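PDB 3IWA: FAD-dependent pyridine nucleotide-disulphide oxidoreductase from Desulfovibrio vulgaris, which probably catalyses electron transfer from NAD(P)H through bound FAD to a disulphide or related acceptor, as a member of the pyridine nucleotide-disulphide oxidoreductase family. Local coordinates for the interface of chains A and B. Numbering follows the deposited sequence. Chains: chain A/B, FAD-dependent pyridine nucleotide-disulphide oxidoreductase.

Contact 1: the interface of chains A and B. Residues chain A 317, 339-340, 350-351, 413, 416-417, 420-421; chain B 414, 418, 435-438.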
loop_
_atom_site.group_PDB
_atom_site.type_symbol
_atom_site.label_atom_id
_atom_site.label_comp_id
_atom_site.label_asym_id
_atom_site.label_seq_id
_atom_site.Cartn_x
_atom_site.Cartn_y
_atom_site.Cartn_z
ATOM N N ARG A 317 5.015 17.483 -2.477
ATOM C CA ARG A 317 4.499 17.333 -1.131
ATOM C C ARG A 317 5.082 18.442 -0.262
ATOM O O ARG A 317 4.345 19.095 0.439
ATOM C CB ARG A 317 4.813 15.962 -0.581
ATOM C CG ARG A 317 4.221 14.845 -1.426
ATOM C CD ARG A 317 4.533 13.471 -0.897
ATOM N NE ARG A 317 4.127 12.458 -1.862
ATOM C CZ ARG A 317 4.764 11.319 -2.096
ATOM N NH1 ARG A 317 5.864 11.011 -1.431
ATOM N NH2 ARG A 317 4.287 10.479 -3.001
ATOM N N SER A 339 10.887 5.930 -0.662
ATOM C CA SER A 339 10.146 5.137 -1.607
ATOM C C SER A 339 10.525 5.451 -3.048
ATOM O O SER A 339 10.743 6.595 -3.389
ATOM C CB SER A 339 8.668 5.431 -1.402
ATOM O OG SER A 339 8.331 5.246 -0.050
ATOM N N TRP A 340 10.550 4.453 -3.910
ATOM C CA TRP A 340 10.961 4.672 -5.299
ATOM C C TRP A 340 10.384 3.568 -6.177
ATOM O O TRP A 340 10.003 2.516 -5.693
ATOM C CB TRP A 340 12.500 4.700 -5.431
ATOM C CG TRP A 340 13.151 3.417 -4.974
ATOM C CD1 TRP A 340 13.513 3.099 -3.709
ATOM C CD2 TRP A 340 13.448 2.262 -5.774
ATOM N NE1 TRP A 340 14.040 1.815 -3.672
ATOM C CE2 TRP A 340 13.963 1.278 -4.926
ATOM C CE3 TRP A 340 13.263 1.945 -7.121
ATOM C CZ2 TRP A 340 14.372 0.015 -5.401
ATOM C CZ3 TRP A 340 13.658 0.703 -7.573
ATOM C CH2 TRP A 340 14.227 -0.234 -6.721
ATOM N N SER A 350 10.867 -1.715 -7.375
ATOM C CA SER A 350 10.329 -0.733 -6.437
ATOM C C SER A 350 10.790 -1.041 -5.032
ATOM O O SER A 350 11.184 -2.148 -4.764
ATOM C CB SER A 350 8.802 -0.708 -6.520
ATOM O OG SER A 350 8.318 0.385 -5.781
ATOM N N GLY A 351 10.761 -0.049 -4.146
ATOM C CA GLY A 351 11.290 -0.198 -2.766
ATOM C C GLY A 351 11.153 1.034 -1.847
ATOM O O GLY A 351 10.604 2.044 -2.224
ATOM N N THR A 413 3.987 -2.566 -6.854
ATOM C CA THR A 413 3.702 -1.271 -6.280
ATOM C C THR A 413 2.727 -1.400 -5.106
ATOM O O THR A 413 2.972 -0.846 -4.030
ATOM C CB THR A 413 3.231 -0.280 -7.415
ATOM O OG1 THR A 413 4.405 0.255 -8.046
ATOM C CG2 THR A 413 2.435 0.845 -6.892
ATOM N N ILE A 416 4.771 -2.943 -2.251
ATOM C CA ILE A 416 5.714 -1.971 -1.677
ATOM C C ILE A 416 5.019 -0.813 -0.919
ATOM O O ILE A 416 5.480 -0.379 0.145
ATOM C CB ILE A 416 6.654 -1.384 -2.786
ATOM C CG1 ILE A 416 7.525 -2.483 -3.422
ATOM C CG2 ILE A 416 7.521 -0.280 -2.222
ATOM C CD1 ILE A 416 8.323 -3.377 -2.435
ATOM N N ASN A 417 3.919 -0.299 -1.478
ATOM C CA ASN A 417 3.180 0.797 -0.832
ATOM C C ASN A 417 2.686 0.419 0.530
ATOM O O ASN A 417 2.769 1.212 1.450
ATOM C CB ASN A 417 1.943 1.182 -1.640
ATOM C CG ASN A 417 2.224 2.223 -2.708
ATOM O OD1 ASN A 417 3.337 2.751 -2.817
ATOM N ND2 ASN A 417 1.188 2.544 -3.491
ATOM N N ALA A 420 5.693 0.610 2.708
ATOM C CA ALA A 420 6.373 1.930 2.690
ATOM C C ALA A 420 5.722 2.951 3.626
ATOM O O ALA A 420 6.415 3.698 4.358
ATOM C CB ALA A 420 6.448 2.492 1.234
ATOM N N THR A 421 4.388 2.993 3.615
ATOM C CA THR A 421 3.673 3.895 4.501
ATOM C C THR A 421 3.706 3.446 5.963
ATOM O O THR A 421 3.390 4.231 6.865
ATOM C CB THR A 421 2.223 4.084 4.069
ATOM O OG1 THR A 421 1.514 2.820 4.113
ATOM C CG2 THR A 421 2.188 4.680 2.652
ATOM N N ALA B 414 -3.192 -1.089 -4.913
ATOM C CA ALA B 414 -2.001 -0.379 -4.467
ATOM C C ALA B 414 -2.296 0.916 -3.708
ATOM O O ALA B 414 -1.510 1.353 -2.856
ATOM C CB ALA B 414 -1.051 -0.100 -5.669
ATOM N N ALA B 418 -1.960 1.200 0.611
ATOM C CA ALA B 418 -1.133 2.265 1.175
ATOM C C ALA B 418 -1.801 2.858 2.376
ATOM O O ALA B 418 -1.142 3.129 3.380
ATOM C CB ALA B 418 -0.832 3.364 0.142
ATOM N N ALA B 435 1.572 10.967 2.353
ATOM C CA ALA B 435 1.809 9.515 2.313
ATOM C C ALA B 435 2.883 9.228 1.307
ATOM O O ALA B 435 2.793 9.674 0.178
ATOM C CB ALA B 435 0.542 8.742 1.935
ATOM N N GLU B 436 3.876 8.439 1.689
ATOM C CA GLU B 436 5.070 8.299 0.862
ATOM C C GLU B 436 4.906 7.108 -0.070
ATOM O O GLU B 436 5.605 6.098 0.021
ATOM C CB GLU B 436 6.368 8.259 1.685
ATOM C CG GLU B 436 7.533 8.533 0.783
ATOM C CD GLU B 436 8.890 8.553 1.459
ATOM O OE1 GLU B 436 8.967 8.585 2.704
ATOM O OE2 GLU B 436 9.897 8.572 0.710
ATOM N N VAL B 437 3.945 7.265 -0.965
ATOM C CA VAL B 437 3.618 6.240 -1.913
ATOM C C VAL B 437 4.587 6.319 -3.051
ATOM O O VAL B 437 5.086 7.378 -3.406
ATOM C CB VAL B 437 2.168 6.313 -2.433
ATOM C CG1 VAL B 437 1.176 6.204 -1.255
ATOM C CG2 VAL B 437 1.924 7.579 -3.246
ATOM N N VAL B 438 4.870 5.150 -3.576
ATOM C CA VAL B 438 5.799 4.967 -4.656
ATOM C C VAL B 438 5.263 5.679 -5.890
ATOM O O VAL B 438 4.159 5.357 -6.318
ATOM C CB VAL B 438 5.935 3.433 -4.944
ATOM C CG1 VAL B 438 6.323 3.201 -6.353
ATOM C CG2 VAL B 438 6.918 2.787 -3.966
HETATM O O HOH W 1 7.159 9.001 -2.936
HETATM O O HOH W 2 10.177 8.797 -1.707
#
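Residues 435-438 of chain B run as an irregular loop, extended at B:Val437, past helix 409-423 of chain A, A:Ser339 just before strand 340-343, and A:Arg317 of helix 314-326, while the 409-423 helices of the two subunits meet beside it. The contact centres on the dimerisation domain of the pyridine nucleotide-disulphide oxidoreductase family, whose members typically pair through this domain. A:Asn417 suits the helix crossing because its amide can give and accept at once. Its CG lies anti to the carbonyl carbon (chi1 -88°), and OD1 takes the backbone N of B:Val438 at 2.9 Å, in the carbonyl plane and nearly straight (169° at the hydrogen). On the other branch ND2 reaches the O of B:Ala414 at 3.0 Å; that oxygen lies in the amide plane, but ND2 stands above the carbonyl plane of the alanine. One bond at each branch fixes the amide's rotation. A turn further on, the hydroxyl OG1 of A:Thr421 occupies the crowded position between backbone N and carbonyl carbon, and gives a bond along a lone pair of B:Ala418 O at 2.8 Å. The small methyls of B:Ala414, packed on A:Thr413 CG2, and B:Ala418 probably let the helices come this near. B:Val438 pushes its branched tip toward A:Ile416, CG2 to CG2 at 3.6 Å, the two side chains crossing obliquely, and also packs by A:Ser350, whose OG is turned to A:Trp340 O. Along the loop, A:Ser339 OG donates to B:Glu436 O at 2.9 Å from above the carbonyl plane, and the backbone N of A:Ser339 donates to OE2 of the extended B:Glu436 at 3.1 Å, from above the carboxylate plane. The long arm of A:Arg317 lays one guanidinium face over B:Ala435 O, while NH2 at the edge bonds to a lone pair of B:Val437 O at 3.2 Å. A water joins NH1 to that same oxygen.

Contact 2: the interface of chains A and B. Residues chain A 317, 320-321, 331-334; chain B 430, 433-434.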
loop_
_atom_site.group_PDB
_atom_site.type_symbol
_atom_site.label_atom_id
_atom_site.label_comp_id
_atom_site.label_asym_id
_atom_site.label_seq_id
_atom_site.Cartn_x
_atom_site.Cartn_y
_atom_site.Cartn_z
ATOM N N ARG A 317 5.015 17.483 -2.477
ATOM C CA ARG A 317 4.499 17.333 -1.131
ATOM C C ARG A 317 5.082 18.442 -0.262
ATOM O O ARG A 317 4.345 19.095 0.439
ATOM C CB ARG A 317 4.813 15.962 -0.581
ATOM C CG ARG A 317 4.221 14.845 -1.426
ATOM C CD ARG A 317 4.533 13.471 -0.897
ATOM N NE ARG A 317 4.127 12.458 -1.862
ATOM C CZ ARG A 317 4.764 11.319 -2.096
ATOM N NH1 ARG A 317 5.864 11.011 -1.431
ATOM N NH2 ARG A 317 4.287 10.479 -3.001
ATOM N N ARG A 320 3.722 22.054 -1.167
ATOM C CA ARG A 320 2.415 22.339 -0.627
ATOM C C ARG A 320 2.547 22.837 0.780
ATOM O O ARG A 320 1.951 23.831 1.131
ATOM C CB ARG A 320 1.522 21.124 -0.673
ATOM C CG ARG A 320 0.110 21.436 -0.276
ATOM C CD ARG A 320 -0.807 20.237 -0.550
ATOM N NE ARG A 320 -2.197 20.647 -0.690
ATOM C CZ ARG A 320 -3.075 20.710 0.291
ATOM N NH1 ARG A 320 -4.301 21.094 0.009
ATOM N NH2 ARG A 320 -2.755 20.395 1.535
ATOM N N VAL A 321 3.349 22.153 1.583
ATOM C CA VAL A 321 3.570 22.562 2.966
ATOM C C VAL A 321 4.222 23.935 2.989
ATOM O O VAL A 321 3.831 24.756 3.813
ATOM C CB VAL A 321 4.428 21.530 3.744
ATOM C CG1 VAL A 321 4.993 22.087 5.059
ATOM C CG2 VAL A 321 3.613 20.219 3.984
ATOM N N ALA A 331 1.402 23.691 8.667
ATOM C CA ALA A 331 1.603 22.392 8.032
ATOM C C ALA A 331 3.046 21.852 8.226
ATOM O O ALA A 331 4.011 22.615 8.213
ATOM C CB ALA A 331 1.246 22.493 6.517
ATOM N N THR A 332 3.157 20.528 8.409
ATOM C CA THR A 332 4.433 19.845 8.628
ATOM C C THR A 332 4.729 18.722 7.630
ATOM O O THR A 332 3.836 18.111 7.076
ATOM C CB THR A 332 4.508 19.254 10.048
ATOM O OG1 THR A 332 3.482 18.271 10.215
ATOM C CG2 THR A 332 4.339 20.347 11.096
ATOM N N PHE A 333 6.008 18.491 7.402
ATOM C CA PHE A 333 6.514 17.392 6.564
ATOM C C PHE A 333 7.585 16.719 7.403
ATOM O O PHE A 333 8.592 17.345 7.734
ATOM C CB PHE A 333 7.094 17.918 5.258
ATOM C CG PHE A 333 7.409 16.852 4.287
ATOM C CD1 PHE A 333 6.425 16.324 3.464
ATOM C CD2 PHE A 333 8.684 16.319 4.221
ATOM C CE1 PHE A 333 6.731 15.307 2.584
ATOM C CE2 PHE A 333 8.977 15.316 3.353
ATOM C CZ PHE A 333 8.021 14.813 2.537
ATOM N N PRO A 334 7.352 15.454 7.814
ATOM C CA PRO A 334 8.157 14.834 8.883
ATOM C C PRO A 334 9.560 14.366 8.487
ATOM O O PRO A 334 10.434 14.179 9.351
ATOM C CB PRO A 334 7.316 13.617 9.291
ATOM C CG PRO A 334 6.592 13.209 8.001
ATOM C CD PRO A 334 6.267 14.574 7.341
ATOM N N GLU B 430 -3.319 15.261 6.762
ATOM C CA GLU B 430 -1.962 15.593 6.443
ATOM C C GLU B 430 -1.127 14.310 6.174
ATOM O O GLU B 430 -0.260 14.317 5.313
ATOM C CB GLU B 430 -1.332 16.509 7.532
ATOM C CG GLU B 430 0.168 16.777 7.293
ATOM C CD GLU B 430 0.606 18.206 7.658
ATOM O OE1 GLU B 430 0.671 19.030 6.718
ATOM O OE2 GLU B 430 0.871 18.487 8.868
ATOM N N SER B 433 -2.050 13.456 2.634
ATOM C CA SER B 433 -1.342 14.434 1.765
ATOM C C SER B 433 0.153 14.075 1.604
ATOM O O SER B 433 0.723 14.228 0.554
ATOM C CB SER B 433 -1.451 15.898 2.307
ATOM O OG SER B 433 -2.785 16.390 2.314
ATOM N N ASN B 434 0.773 13.655 2.680
ATOM C CA ASN B 434 2.200 13.338 2.686
ATOM C C ASN B 434 2.559 11.853 2.530
ATOM O O ASN B 434 3.738 11.535 2.560
ATOM C CB ASN B 434 2.835 13.873 3.975
ATOM C CG ASN B 434 2.926 15.372 3.987
ATOM O OD1 ASN B 434 2.891 15.997 2.954
ATOM N ND2 ASN B 434 3.053 15.957 5.170
HETATM O O HOH W 3 2.158 17.917 1.388
HETATM O O HOH W 4 6.157 11.857 1.213
#
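B:Glu430, on the short helix 429-433, puts its carboxylate against the backbone of A:Thr332 at the dimer interface of this pyridine nucleotide-disulphide oxidoreductase. Oxygen OE2 accepts two bonds from the threonine, from its backbone N at 3.1 Å and from its hydroxyl OG1 at 2.9 Å. These two donors grip OE2, both from above the carboxylate plane; this may favour the charged form of the acid. A threonine fits here because chi1 of 62° sets OG1 in the crowded position between backbone N and carbonyl carbon, alongside its own N-H. The glutamate reaches them with CG anti to the backbone N and a bend at chi2 (143°), crossing A:Thr332 at about a right angle. The other oxygen, OE1, lies 3.5 Å from the methyl CB of A:Ala331, a short side chain that can pack against the carboxylate.

B:Asn434, just past the helix, turns its amide to the chain A loop of A:Thr332 and A:Phe333. Its ND2 makes a weak, bent bond to A:Thr332 O at 3.0 Å. The amide comes obliquely to the ring of A:Phe333, CG of the amide 3.7 Å from CD1, with the two planes 76° apart, so the flat groups do not stack; the phenyl gives it a broad apolar neighbour. Farther out, water ties the asparagine to helix 314-326: a water 2.6 Å from B:Asn434 OD1 also bonds A:Arg317 O, and a second, 2.8 Å from the guanidinium NH1 of A:Arg317, also bonds B:Asn434 O. In the outer shell, the guanidinium of A:Arg320 is expected to carry the charge opposite to that of B:Glu430; their charged atoms do not touch, but it may steady the acid at long range.

The centres of contact 1 and contact 2 lie about 16 Å apart, measured between the means of their C-alpha atoms, and A:Arg317 belongs to both. On chain B they share a segment that runs from helix 429-433 in contact 2 into the loop 435-438 of contact 1, to which contact 1 adds helix 409-423. One continuous stretch of the partner is therefore met along its course by helices 314-326 and 409-423 and by loop residues of chain A. Because the interface is two-fold symmetric, both contacts recur with the chains exchanged, which should help set the relative orientation of the subunits in the dimer.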